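PDB 5GKV: esterase A from Caulobacter crescentus, which probably hydrolyses ester bonds as a serine hydrolase of the beta-lactamase and penicillin-binding-protein family. Local coordinates for residues G18-R23 and V55-G60; E29-N34 and V376-A381; G38-A43 and G358-N363; R44-I49 and T269-A274. All coordinates share one frame; numbering follows the deposited sequence.

Contact 1 (G18-R23 and V55-G60); sequences GVCPDR and VDLMGG
Val19 and Asp56 face each other as an antiparallel hydrogen-bonded pair, the main tie between residues 18-23 and the strand 55-60. Asp56 N donates to Val19 O at 2.9 Å, with an angle of 173° at the hydrogen. Val19 N returns a bond to Asp56 O, also 2.9 Å long but bent to 157°. Their side chains lie on one face of the sheet and cross at about a right angle, CG1 of Val19 resting 3.9 Å from CB of Asp56. A chi1 of 70° puts that branch of Val19 between its own N and carbonyl carbon, over the neighbouring strand. Gly18, which lacks a CB, brings its CA to 3.2 Å from Asp56 O in a CA-H...O contact, and the CE methyl of Met58 touches the same CA at 3.9 Å. On the opposite face, that of Val55 and Leu57, Cys20 is apolar in its contacts: its CB meets CD2 of Leu57 at 3.8 Å and its SG meets CG1 of Val55 at 4.0 Å.

Farther out, the Asp56 carboxylate is held by a salt bridge from Arg44 NE, while Leu57 packs on Arg28 and Phe31 of helix 25-35 and Val55 on Val27. The chain thus leaves the edge strand 16-17 and stays against strand 52-60 for a few residues before entering that helix. Its chemistry is divided: paired backbone bonds fix the register, a carboxylate bound to arginine occupies one face, and sulfur and methyl groups join the apolar helix-packed layer on the other.

Contact 2 (E29-N34 and V376-A381); sequences EVFEQN and VRLIEA
Val30 and Leu378 mark the nearest backbone approach, CA to CA 6.1 Å, between two helices that run almost antiparallel. The axes of 29-34 and 376-381 come within 9.3 Å, at 168° between their directions. Both branches of Val30 are used: CG1 lies against CB of Arg377 at 3.6 Å, and CG2 meets CB of Ala381. Leu378 CD2 abuts the first helix, 3.5 Å from Phe31 N, while its CD1 sits at the edge of the Phe31 ring, in the ring plane.

Asn34 supplies the polar part. Arg377, bent at chi3 (-72°), grips OD1 side-on with two nitrogens, NE at 3.2 Å and NH2 at 3.0 Å. OD1 lies in the guanidinium plane; NE approaches in the amide's carbonyl plane, NH2 from above it. Asn34 ND2 rests 3.5 Å from Leu378 CD1 and donates to Arg374 O, one turn earlier on the second helix, which is consistent with OD1, rather than ND2, being turned to Arg377.

The pair unites the N-terminal helix 25-35 with the C-terminal helix 373-384 on one face of the central sheet, where Phe31, Leu378 and Ile379 all pack on Phe45 of strand 42-49.

Contact 3 (G38-A43 and G358-N363); sequences GGELGA and GAYVMN
Asn363 meets Gly42 because a chi1 of 59° places its CG between its own N and carbonyl carbon, and a chi2 of -10° leaves OD1 nearly eclipsed with CA, turned toward Gly42 N of the neighbouring strand. Tyr360 has its CG anti to the backbone N (chi1 169°), and its hydroxyl meets Glu40, whose chain is bent at chi2. These groups close one end of an antiparallel strand pair in the central sheet of the beta-lactamase fold, in which a strand from near the N terminus lies beside one from near the C terminus.

Ala43 and Met362 form the non-hydrogen-bonded pair, with CB of Ala43 and CB of Met362 3.8 Å apart on the same face. Glu40 and Tyr360 reach toward each other tip to tip on that side; Tyr360 OH donates to the syn lone pair of Glu40 OE2 at 2.7 Å, with OE2 in the plane of the ring at its edge. The other oxygen, OE1, makes a salt bridge to Arg374 of helix 373-384, an arrangement that would favour an ionised Glu40. This carboxylate is buried, and both its oxygens are satisfied.

Beyond the last bridge the side chain of Asn363 extends the pairing. Leu41 crosses it at about a right angle, CD2 lying 3.3 Å from Asn363 ND2, whose own hydrogens go to Asp220 O and Phe61 O. Asn363 N donates to Gly42 O at 3.2 Å, and Gly42 N donates at 2.7 Å to a lone pair of Asn363 OD1. Those two bonds press a pair of acceptors together: Gly42 O and Asn363 OD1 are only 2.9 Å apart.

Contact 4 (R44-I49 and T269-A274); sequences RFAFAI and TAPALA
Arg44 lies over the start of helix 270-274 and is the residue most covered here. Its CG is anti to the backbone N (chi1 -168°) and the chain stays extended to NE, crossing the side chain of Pro271 at about a right angle. Pro271 CG sits over one face of the guanidinium, offset toward its rim and 3.4 Å from Arg44 CZ; Pro271 CD is equally near to Arg44 NE. NH1 of Arg44 passes on to Thr269, 3.6 Å from its CB. Thr269 is the N-cap, its OG1 accepting a weak bond from Ala272 N.

Ala46, second in buried surface, puts its CB against the helix backbone, 3.6 Å from Pro271 N, and 3.9 Å from CB of Ala274. Ala270 touches both strand residues, its CB 3.4 Å from Arg44 O and also against CB of Ala46. With alanines meeting alanines, the axes of strand 44-49 and the helix come within 7.2 Å, at 26° to each other.

Helix 270-281 thus covers one face of the sheet, while Phe45 and Phe47 turn to the other, against helix 373-384. No hydrogen bond joins the two segments. Arg44 spends its polar edge on Asp56, by a salt bridge, and on Pro72 O, and offers a flat face to proline; Asp56 probably also offsets the cost of a cation beside a helix N terminus.

Contacts 3 and 4 are buried and share strand 42-49, one through its edge-to-edge pairing with 356-362 and the other through a face. Contact 2 is also largely buried, although Arg377 is exposed, and covers the opposite face from contact 4, with Phe45 bridging to it. Contact 1, at the sheet's margin, is partly exposed. Chemistry follows place: backbone bonds dominate contact 1, contact 3 adds side-chain bonds at a strand end, and contacts 2 and 4 rely on aliphatic packing, with an arginine that hydrogen-bonds across contact 2 but in contact 4 lays a face on proline. The Arg44-Asp56 salt bridge joins contacts 1 and 4, and Ala43 O ties contact 3 to Gly59 N.

Contact 1 (G18-R23 and V55-G60)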
loop_
_atom_site.group_PDB
_atom_site.type_symbol
_atom_site.label_atom_id
_atom_site.label_comp_id
_atom_site.label_asym_id
_atom_site.label_seq_id
_atom_site.Cartn_x
_atom_site.Cartn_y
_atom_site.Cartn_z
ATOM N N GLY A 18 1.161 21.684 -12.648
ATOM C CA GLY A 18 1.639 21.465 -11.293
ATOM C C GLY A 18 2.918 22.227 -11.001
ATOM O O GLY A 18 3.180 23.270 -11.611
ATOM N N VAL A 19 3.746 21.712 -10.104
ATOM C CA VAL A 19 4.980 22.383 -9.726
ATOM C C VAL A 19 6.136 21.439 -10.019
ATOM O O VAL A 19 6.070 20.239 -9.719
ATOM C CB VAL A 19 4.943 22.866 -8.255
ATOM C CG1 VAL A 19 4.988 21.726 -7.284
ATOM C CG2 VAL A 19 6.057 23.876 -7.969
ATOM N N CYS A 20 7.158 21.964 -10.674
ATOM C CA CYS A 20 8.345 21.167 -10.956
ATOM C C CYS A 20 9.504 22.124 -11.173
ATOM O O CYS A 20 9.639 22.696 -12.260
ATOM C CB CYS A 20 8.151 20.272 -12.178
ATOM S SG CYS A 20 9.466 19.012 -12.376
ATOM N N PRO A 21 10.331 22.347 -10.152
ATOM C CA PRO A 21 11.440 23.294 -10.291
ATOM C C PRO A 21 12.405 22.847 -11.377
ATOM O O PRO A 21 12.428 21.687 -11.794
ATOM C CB PRO A 21 12.114 23.270 -8.911
ATOM C CG PRO A 21 11.161 22.613 -8.013
ATOM C CD PRO A 21 10.349 21.677 -8.851
ATOM N N ASP A 22 13.200 23.816 -11.842
ATOM C CA ASP A 22 14.243 23.558 -12.831
ATOM C C ASP A 22 15.125 22.362 -12.448
ATOM O O ASP A 22 15.562 21.597 -13.317
ATOM C CB ASP A 22 15.074 24.831 -12.991
ATOM C CG ASP A 22 16.286 24.641 -13.874
ATOM O OD1 ASP A 22 16.096 24.511 -15.110
ATOM O OD2 ASP A 22 17.420 24.644 -13.327
ATOM N N ARG A 23 15.393 22.184 -11.153
ATOM C CA ARG A 23 16.231 21.061 -10.739
ATOM C C ARG A 23 15.654 19.722 -11.188
ATOM O O ARG A 23 16.413 18.790 -11.485
ATOM C CB ARG A 23 16.411 21.063 -9.227
ATOM C CG ARG A 23 17.198 19.865 -8.725
ATOM C CD ARG A 23 17.697 20.088 -7.328
ATOM N NE ARG A 23 18.841 19.237 -7.043
ATOM C CZ ARG A 23 19.147 18.798 -5.827
ATOM N NH1 ARG A 23 18.380 19.125 -4.788
ATOM N NH2 ARG A 23 20.210 18.019 -5.652
ATOM N N VAL A 55 8.132 18.264 -6.166
ATOM C CA VAL A 55 7.549 18.032 -7.484
ATOM C C VAL A 55 6.135 17.530 -7.266
ATOM O O VAL A 55 5.915 16.632 -6.451
ATOM C CB VAL A 55 8.348 17.001 -8.301
ATOM C CG1 VAL A 55 7.673 16.751 -9.678
ATOM C CG2 VAL A 55 9.808 17.429 -8.454
ATOM N N ASP A 56 5.180 18.108 -7.983
ATOM C CA ASP A 56 3.794 17.649 -7.907
ATOM C C ASP A 56 3.180 17.918 -9.277
ATOM O O ASP A 56 2.745 19.040 -9.552
ATOM C CB ASP A 56 3.055 18.363 -6.778
ATOM C CG ASP A 56 1.574 18.030 -6.735
ATOM O OD1 ASP A 56 1.178 16.974 -7.270
ATOM O OD2 ASP A 56 0.800 18.838 -6.156
ATOM N N LEU A 57 3.183 16.906 -10.140
ATOM C CA LEU A 57 2.739 17.053 -11.520
ATOM C C LEU A 57 1.466 16.258 -11.764
ATOM O O LEU A 57 1.333 15.129 -11.284
ATOM C CB LEU A 57 3.811 16.580 -12.499
ATOM C CG LEU A 57 5.080 17.421 -12.555
ATOM C CD1 LEU A 57 6.064 16.712 -13.452
ATOM C CD2 LEU A 57 4.770 18.824 -13.071
ATOM N N MET A 58 0.564 16.844 -12.557
ATOM C CA MET A 58 -0.732 16.273 -12.905
ATOM C C MET A 58 -0.866 16.204 -14.417
ATOM O O MET A 58 -0.412 17.107 -15.121
ATOM C CB MET A 58 -1.869 17.133 -12.340
ATOM C CG MET A 58 -1.995 17.084 -10.810
ATOM S SD MET A 58 -2.991 18.466 -10.210
ATOM C CE MET A 58 -1.811 19.811 -10.456
ATOM N N GLY A 59 -1.510 15.153 -14.929
ATOM C CA GLY A 59 -1.776 15.096 -16.354
ATOM C C GLY A 59 -3.008 14.275 -16.656
ATOM O O GLY A 59 -3.424 13.428 -15.853
ATOM N N GLY A 60 -3.615 14.561 -17.817
ATOM C CA GLY A 60 -4.697 13.706 -18.295
ATOM C C GLY A 60 -6.005 13.874 -17.527
ATOM O O GLY A 60 -6.350 14.966 -17.052
#

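Contact 2 (E29-N34 and V376-A381)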
loop_
_atom_site.group_PDB
_atom_site.type_symbol
_atom_site.label_atom_id
_atom_site.label_comp_id
_atom_site.label_asym_id
_atom_site.label_seq_id
_atom_site.Cartn_x
_atom_site.Cartn_y
_atom_site.Cartn_z
ATOM N N GLU A 29 9.866 15.854 -17.996
ATOM C CA GLU A 29 10.051 15.245 -19.313
ATOM C C GLU A 29 9.552 13.803 -19.334
ATOM O O GLU A 29 8.835 13.393 -20.260
ATOM C CB GLU A 29 11.527 15.285 -19.705
ATOM C CG GLU A 29 12.057 16.671 -19.993
ATOM C CD GLU A 29 11.772 17.118 -21.419
ATOM O OE1 GLU A 29 11.589 16.241 -22.298
ATOM O OE2 GLU A 29 11.741 18.342 -21.655
ATOM N N VAL A 30 9.950 13.014 -18.333
ATOM C CA VAL A 30 9.528 11.616 -18.251
ATOM C C VAL A 30 8.022 11.524 -18.058
ATOM O O VAL A 30 7.348 10.693 -18.688
ATOM C CB VAL A 30 10.289 10.900 -17.121
ATOM C CG1 VAL A 30 9.696 9.510 -16.864
ATOM C CG2 VAL A 30 11.791 10.796 -17.482
ATOM N N PHE A 31 7.474 12.385 -17.185
ATOM C CA PHE A 31 6.035 12.443 -16.954
ATOM C C PHE A 31 5.289 12.692 -18.261
ATOM O O PHE A 31 4.373 11.947 -18.619
ATOM C CB PHE A 31 5.741 13.541 -15.920
ATOM C CG PHE A 31 4.353 13.502 -15.325
ATOM C CD1 PHE A 31 4.021 12.572 -14.350
ATOM C CD2 PHE A 31 3.401 14.422 -15.718
ATOM C CE1 PHE A 31 2.741 12.545 -13.784
ATOM C CE2 PHE A 31 2.116 14.411 -15.161
ATOM C CZ PHE A 31 1.792 13.472 -14.185
ATOM N N GLU A 32 5.687 13.729 -18.999
ATOM C CA GLU A 32 5.073 13.977 -20.302
ATOM C C GLU A 32 5.177 12.759 -21.213
ATOM O O GLU A 32 4.218 12.418 -21.909
ATOM C CB GLU A 32 5.724 15.199 -20.958
ATOM C CG GLU A 32 5.296 15.417 -22.405
ATOM C CD GLU A 32 5.993 16.623 -23.038
ATOM O OE1 GLU A 32 6.264 16.568 -24.262
ATOM O OE2 GLU A 32 6.252 17.613 -22.313
ATOM N N GLN A 33 6.334 12.089 -21.228
ATOM C CA GLN A 33 6.482 10.929 -22.100
ATOM C C GLN A 33 5.557 9.781 -21.698
ATOM O O GLN A 33 5.076 9.060 -22.583
ATOM C CB GLN A 33 7.932 10.450 -22.119
ATOM C CG GLN A 33 8.205 9.345 -23.158
ATOM C CD GLN A 33 8.207 9.900 -24.578
ATOM O OE1 GLN A 33 8.704 11.005 -24.820
ATOM N NE2 GLN A 33 7.634 9.147 -25.514
ATOM N N ASN A 34 5.302 9.585 -20.386
ATOM C CA ASN A 34 4.356 8.542 -19.958
ATOM C C ASN A 34 2.989 8.724 -20.616
ATOM O O ASN A 34 2.296 7.739 -20.885
ATOM C CB ASN A 34 4.170 8.529 -18.425
ATOM C CG ASN A 34 5.333 7.888 -17.681
ATOM O OD1 ASN A 34 6.176 7.216 -18.274
ATOM N ND2 ASN A 34 5.392 8.112 -16.370
ATOM N N VAL A 376 8.513 3.664 -12.202
ATOM C CA VAL A 376 9.955 3.460 -12.058
ATOM C C VAL A 376 10.727 4.549 -12.800
ATOM O O VAL A 376 11.688 5.121 -12.264
ATOM C CB VAL A 376 10.343 2.050 -12.534
ATOM C CG1 VAL A 376 11.844 1.850 -12.433
ATOM C CG2 VAL A 376 9.600 0.989 -11.697
ATOM N N ARG A 377 10.317 4.861 -14.031
ATOM C CA ARG A 377 11.006 5.894 -14.806
ATOM C C ARG A 377 10.934 7.245 -14.106
ATOM O O ARG A 377 11.893 8.026 -14.145
ATOM C CB ARG A 377 10.399 6.017 -16.204
ATOM C CG ARG A 377 10.650 4.850 -17.151
ATOM C CD ARG A 377 10.201 5.226 -18.591
ATOM N NE ARG A 377 8.741 5.287 -18.731
ATOM C CZ ARG A 377 7.986 4.247 -19.082
ATOM N NH1 ARG A 377 8.558 3.075 -19.355
ATOM N NH2 ARG A 377 6.665 4.377 -19.186
ATOM N N LEU A 378 9.789 7.557 -13.484
ATOM C CA LEU A 378 9.644 8.837 -12.790
ATOM C C LEU A 378 10.567 8.914 -11.580
ATOM O O LEU A 378 11.254 9.923 -11.368
ATOM C CB LEU A 378 8.182 9.049 -12.358
ATOM C CG LEU A 378 7.202 9.362 -13.499
ATOM C CD1 LEU A 378 5.741 9.237 -13.029
ATOM C CD2 LEU A 378 7.483 10.776 -14.078
ATOM N N ILE A 379 10.600 7.848 -10.779
ATOM C CA ILE A 379 11.445 7.829 -9.587
ATOM C C ILE A 379 12.914 7.891 -9.984
ATOM O O ILE A 379 13.722 8.570 -9.341
ATOM C CB ILE A 379 11.124 6.585 -8.736
ATOM C CG1 ILE A 379 9.684 6.682 -8.190
ATOM C CG2 ILE A 379 12.120 6.425 -7.585
ATOM C CD1 ILE A 379 9.152 5.370 -7.606
ATOM N N GLU A 380 13.283 7.190 -11.052
ATOM C CA GLU A 380 14.675 7.221 -11.487
ATOM C C GLU A 380 15.060 8.613 -11.978
ATOM O O GLU A 380 16.154 9.108 -11.673
ATOM C CB GLU A 380 14.898 6.144 -12.560
ATOM C CG GLU A 380 14.786 4.736 -11.940
ATOM C CD GLU A 380 15.052 3.601 -12.918
ATOM O OE1 GLU A 380 14.922 3.823 -14.139
ATOM O OE2 GLU A 380 15.399 2.485 -12.459
ATOM N N ALA A 381 14.153 9.293 -12.678
ATOM C CA ALA A 381 14.425 10.671 -13.079
ATOM C C ALA A 381 14.562 11.592 -11.875
ATOM O O ALA A 381 15.384 12.525 -11.879
ATOM C CB ALA A 381 13.315 11.185 -14.001
#

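Contact 3 (G38-A43 and G358-N363)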
loop_
_atom_site.group_PDB
_atom_site.type_symbol
_atom_site.label_atom_id
_atom_site.label_comp_id
_atom_site.label_asym_id
_atom_site.label_seq_id
_atom_site.Cartn_x
_atom_site.Cartn_y
_atom_site.Cartn_z
ATOM N N GLY A 38 -0.712 7.050 -25.717
ATOM C CA GLY A 38 -1.765 6.482 -24.889
ATOM C C GLY A 38 -1.295 5.680 -23.693
ATOM O O GLY A 38 -1.926 4.674 -23.349
ATOM N N GLY A 39 -0.220 6.110 -23.032
ATOM C CA GLY A 39 0.245 5.349 -21.881
ATOM C C GLY A 39 -0.535 5.571 -20.597
ATOM O O GLY A 39 -0.352 4.817 -19.626
ATOM N N GLU A 40 -1.411 6.574 -20.575
ATOM C CA GLU A 40 -2.088 6.990 -19.355
ATOM C C GLU A 40 -3.552 7.270 -19.639
ATOM O O GLU A 40 -3.964 7.459 -20.793
ATOM C CB GLU A 40 -1.458 8.273 -18.770
ATOM C CG GLU A 40 -0.005 8.127 -18.324
ATOM C CD GLU A 40 0.150 7.433 -16.963
ATOM O OE1 GLU A 40 -0.729 6.635 -16.558
ATOM O OE2 GLU A 40 1.172 7.699 -16.290
ATOM N N LEU A 41 -4.328 7.335 -18.552
ATOM C CA LEU A 41 -5.589 8.074 -18.550
ATOM C C LEU A 41 -5.350 9.379 -17.792
ATOM O O LEU A 41 -5.208 10.435 -18.408
ATOM C CB LEU A 41 -6.718 7.251 -17.928
ATOM C CG LEU A 41 -8.092 7.924 -17.831
ATOM C CD1 LEU A 41 -8.550 8.402 -19.232
ATOM C CD2 LEU A 41 -9.123 6.971 -17.224
ATOM N N GLY A 42 -5.250 9.308 -16.465
ATOM C CA GLY A 42 -4.776 10.431 -15.680
ATOM C C GLY A 42 -3.794 9.957 -14.626
ATOM O O GLY A 42 -3.781 8.778 -14.237
ATOM N N ALA A 43 -2.957 10.890 -14.162
ATOM C CA ALA A 43 -1.938 10.509 -13.192
ATOM C C ALA A 43 -1.423 11.735 -12.450
ATOM O O ALA A 43 -1.497 12.871 -12.937
ATOM C CB ALA A 43 -0.768 9.777 -13.871
ATOM N N GLY A 358 8.234 9.599 -2.257
ATOM C CA GLY A 358 7.429 9.913 -3.430
ATOM C C GLY A 358 6.233 8.998 -3.556
ATOM O O GLY A 358 6.103 7.994 -2.846
ATOM N N ALA A 359 5.354 9.361 -4.488
ATOM C CA ALA A 359 4.224 8.500 -4.797
ATOM C C ALA A 359 3.785 8.743 -6.228
ATOM O O ALA A 359 3.808 9.876 -6.712
ATOM C CB ALA A 359 3.048 8.752 -3.836
ATOM N N TYR A 360 3.396 7.665 -6.898
ATOM C CA TYR A 360 2.793 7.714 -8.225
ATOM C C TYR A 360 1.380 7.158 -8.104
ATOM O O TYR A 360 1.200 6.030 -7.632
ATOM C CB TYR A 360 3.628 6.898 -9.209
ATOM C CG TYR A 360 2.976 6.645 -10.552
ATOM C CD1 TYR A 360 2.929 7.648 -11.529
ATOM C CD2 TYR A 360 2.440 5.401 -10.854
ATOM C CE1 TYR A 360 2.341 7.409 -12.764
ATOM C CE2 TYR A 360 1.863 5.156 -12.069
ATOM C CZ TYR A 360 1.814 6.158 -13.026
ATOM O OH TYR A 360 1.226 5.898 -14.249
ATOM N N VAL A 361 0.386 7.941 -8.520
ATOM C CA VAL A 361 -1.014 7.548 -8.376
ATOM C C VAL A 361 -1.690 7.769 -9.722
ATOM O O VAL A 361 -1.671 8.885 -10.251
ATOM C CB VAL A 361 -1.718 8.346 -7.266
ATOM C CG1 VAL A 361 -3.196 7.952 -7.203
ATOM C CG2 VAL A 361 -1.021 8.087 -5.892
ATOM N N MET A 362 -2.272 6.715 -10.285
ATOM C CA MET A 362 -2.838 6.822 -11.626
ATOM C C MET A 362 -4.112 6.001 -11.694
ATOM O O MET A 362 -4.393 5.190 -10.813
ATOM C CB MET A 362 -1.841 6.353 -12.703
ATOM C CG MET A 362 -1.722 4.814 -12.857
ATOM S SD MET A 362 -1.330 3.833 -11.365
ATOM C CE MET A 362 -2.621 2.593 -11.467
ATOM N N ASN A 363 -4.882 6.190 -12.771
ATOM C CA ASN A 363 -6.121 5.435 -12.890
ATOM C C ASN A 363 -6.176 4.499 -14.091
ATOM O O ASN A 363 -7.101 3.686 -14.161
ATOM C CB ASN A 363 -7.348 6.372 -12.895
ATOM C CG ASN A 363 -7.334 7.387 -14.027
ATOM O OD1 ASN A 363 -6.347 7.541 -14.729
ATOM N ND2 ASN A 363 -8.444 8.118 -14.179
#

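Contact 4 (R44-I49 and T269-A274)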
loop_
_atom_site.group_PDB
_atom_site.type_symbol
_atom_site.label_atom_id
_atom_site.label_comp_id
_atom_site.label_asym_id
_atom_site.label_seq_id
_atom_site.Cartn_x
_atom_site.Cartn_y
_atom_site.Cartn_z
ATOM N N ARG A 44 -0.867 11.476 -11.277
ATOM C CA ARG A 44 -0.198 12.508 -10.499
ATOM C C ARG A 44 1.049 11.895 -9.877
ATOM O O ARG A 44 1.021 10.751 -9.392
ATOM C CB ARG A 44 -1.136 13.081 -9.423
ATOM C CG ARG A 44 -0.630 14.355 -8.745
ATOM C CD ARG A 44 -1.687 14.895 -7.793
ATOM N NE ARG A 44 -1.363 16.211 -7.242
ATOM C CZ ARG A 44 -2.179 16.858 -6.408
ATOM N NH1 ARG A 44 -3.327 16.290 -6.033
ATOM N NH2 ARG A 44 -1.848 18.040 -5.937
ATOM N N PHE A 45 2.153 12.635 -9.929
ATOM C CA PHE A 45 3.414 12.169 -9.364
ATOM C C PHE A 45 3.935 13.252 -8.443
ATOM O O PHE A 45 4.045 14.412 -8.850
ATOM C CB PHE A 45 4.473 11.863 -10.426
ATOM C CG PHE A 45 5.802 11.421 -9.844
ATOM C CD1 PHE A 45 5.950 10.148 -9.303
ATOM C CD2 PHE A 45 6.908 12.273 -9.854
ATOM C CE1 PHE A 45 7.176 9.731 -8.756
ATOM C CE2 PHE A 45 8.139 11.866 -9.321
ATOM C CZ PHE A 45 8.275 10.593 -8.774
ATOM N N ALA A 46 4.282 12.865 -7.226
ATOM C CA ALA A 46 4.781 13.800 -6.232
ATOM C C ALA A 46 6.090 13.276 -5.668
ATOM O O ALA A 46 6.225 12.075 -5.414
ATOM C CB ALA A 46 3.756 14.020 -5.103
ATOM N N PHE A 47 7.037 14.191 -5.451
ATOM C CA PHE A 47 8.351 13.856 -4.925
ATOM C C PHE A 47 8.669 14.841 -3.815
ATOM O O PHE A 47 8.412 16.041 -3.954
ATOM C CB PHE A 47 9.414 13.900 -6.043
ATOM C CG PHE A 47 10.748 13.362 -5.635
ATOM C CD1 PHE A 47 10.953 11.992 -5.534
ATOM C CD2 PHE A 47 11.810 14.220 -5.388
ATOM C CE1 PHE A 47 12.196 11.488 -5.176
ATOM C CE2 PHE A 47 13.061 13.720 -5.029
ATOM C CZ PHE A 47 13.247 12.356 -4.914
ATOM N N ALA A 48 9.193 14.327 -2.698
ATOM C CA ALA A 48 9.369 15.127 -1.496
ATOM C C ALA A 48 10.786 14.974 -0.963
ATOM O O ALA A 48 11.390 13.902 -1.042
ATOM C CB ALA A 48 8.361 14.735 -0.399
ATOM N N ILE A 49 11.304 16.069 -0.413
ATOM C CA ILE A 49 12.621 16.106 0.207
ATOM C C ILE A 49 12.409 16.539 1.641
ATOM O O ILE A 49 11.852 17.614 1.885
ATOM C CB ILE A 49 13.577 17.067 -0.518
ATOM C CG1 ILE A 49 13.849 16.576 -1.937
ATOM C CG2 ILE A 49 14.882 17.199 0.265
ATOM C CD1 ILE A 49 14.623 17.576 -2.784
ATOM N N THR A 269 -4.461 11.263 -2.823
ATOM C CA THR A 269 -3.697 11.926 -3.871
ATOM C C THR A 269 -2.221 11.574 -3.716
ATOM O O THR A 269 -1.769 11.129 -2.651
ATOM C CB THR A 269 -3.840 13.447 -3.810
ATOM O OG1 THR A 269 -3.206 13.918 -2.612
ATOM C CG2 THR A 269 -5.308 13.875 -3.851
ATOM N N ALA A 270 -1.469 11.776 -4.796
ATOM C CA ALA A 270 -0.038 11.476 -4.746
ATOM C C ALA A 270 0.695 12.319 -3.705
ATOM O O ALA A 270 1.472 11.748 -2.913
ATOM C CB ALA A 270 0.556 11.632 -6.148
ATOM N N PRO A 271 0.480 13.639 -3.604
ATOM C CA PRO A 271 1.189 14.391 -2.549
ATOM C C PRO A 271 0.856 13.936 -1.138
ATOM O O PRO A 271 1.716 14.007 -0.249
ATOM C CB PRO A 271 0.740 15.843 -2.786
ATOM C CG PRO A 271 0.254 15.884 -4.181
ATOM C CD PRO A 271 -0.329 14.537 -4.453
ATOM N N ALA A 272 -0.386 13.525 -0.881
ATOM C CA ALA A 272 -0.716 13.032 0.453
ATOM C C ALA A 272 0.185 11.861 0.832
ATOM O O ALA A 272 0.742 11.827 1.943
ATOM C CB ALA A 272 -2.191 12.636 0.523
ATOM N N LEU A 273 0.388 10.915 -0.097
ATOM C CA LEU A 273 1.255 9.774 0.192
ATOM C C LEU A 273 2.715 10.195 0.284
ATOM O O LEU A 273 3.464 9.688 1.134
ATOM C CB LEU A 273 1.080 8.683 -0.874
ATOM C CG LEU A 273 -0.302 8.013 -0.858
ATOM C CD1 LEU A 273 -0.497 7.216 -2.144
ATOM C CD2 LEU A 273 -0.453 7.117 0.374
ATOM N N ALA A 274 3.144 11.113 -0.579
ATOM C CA ALA A 274 4.537 11.549 -0.539
ATOM C C ALA A 274 4.851 12.240 0.781
ATOM O O ALA A 274 5.945 12.067 1.335
ATOM C CB ALA A 274 4.845 12.475 -1.731
#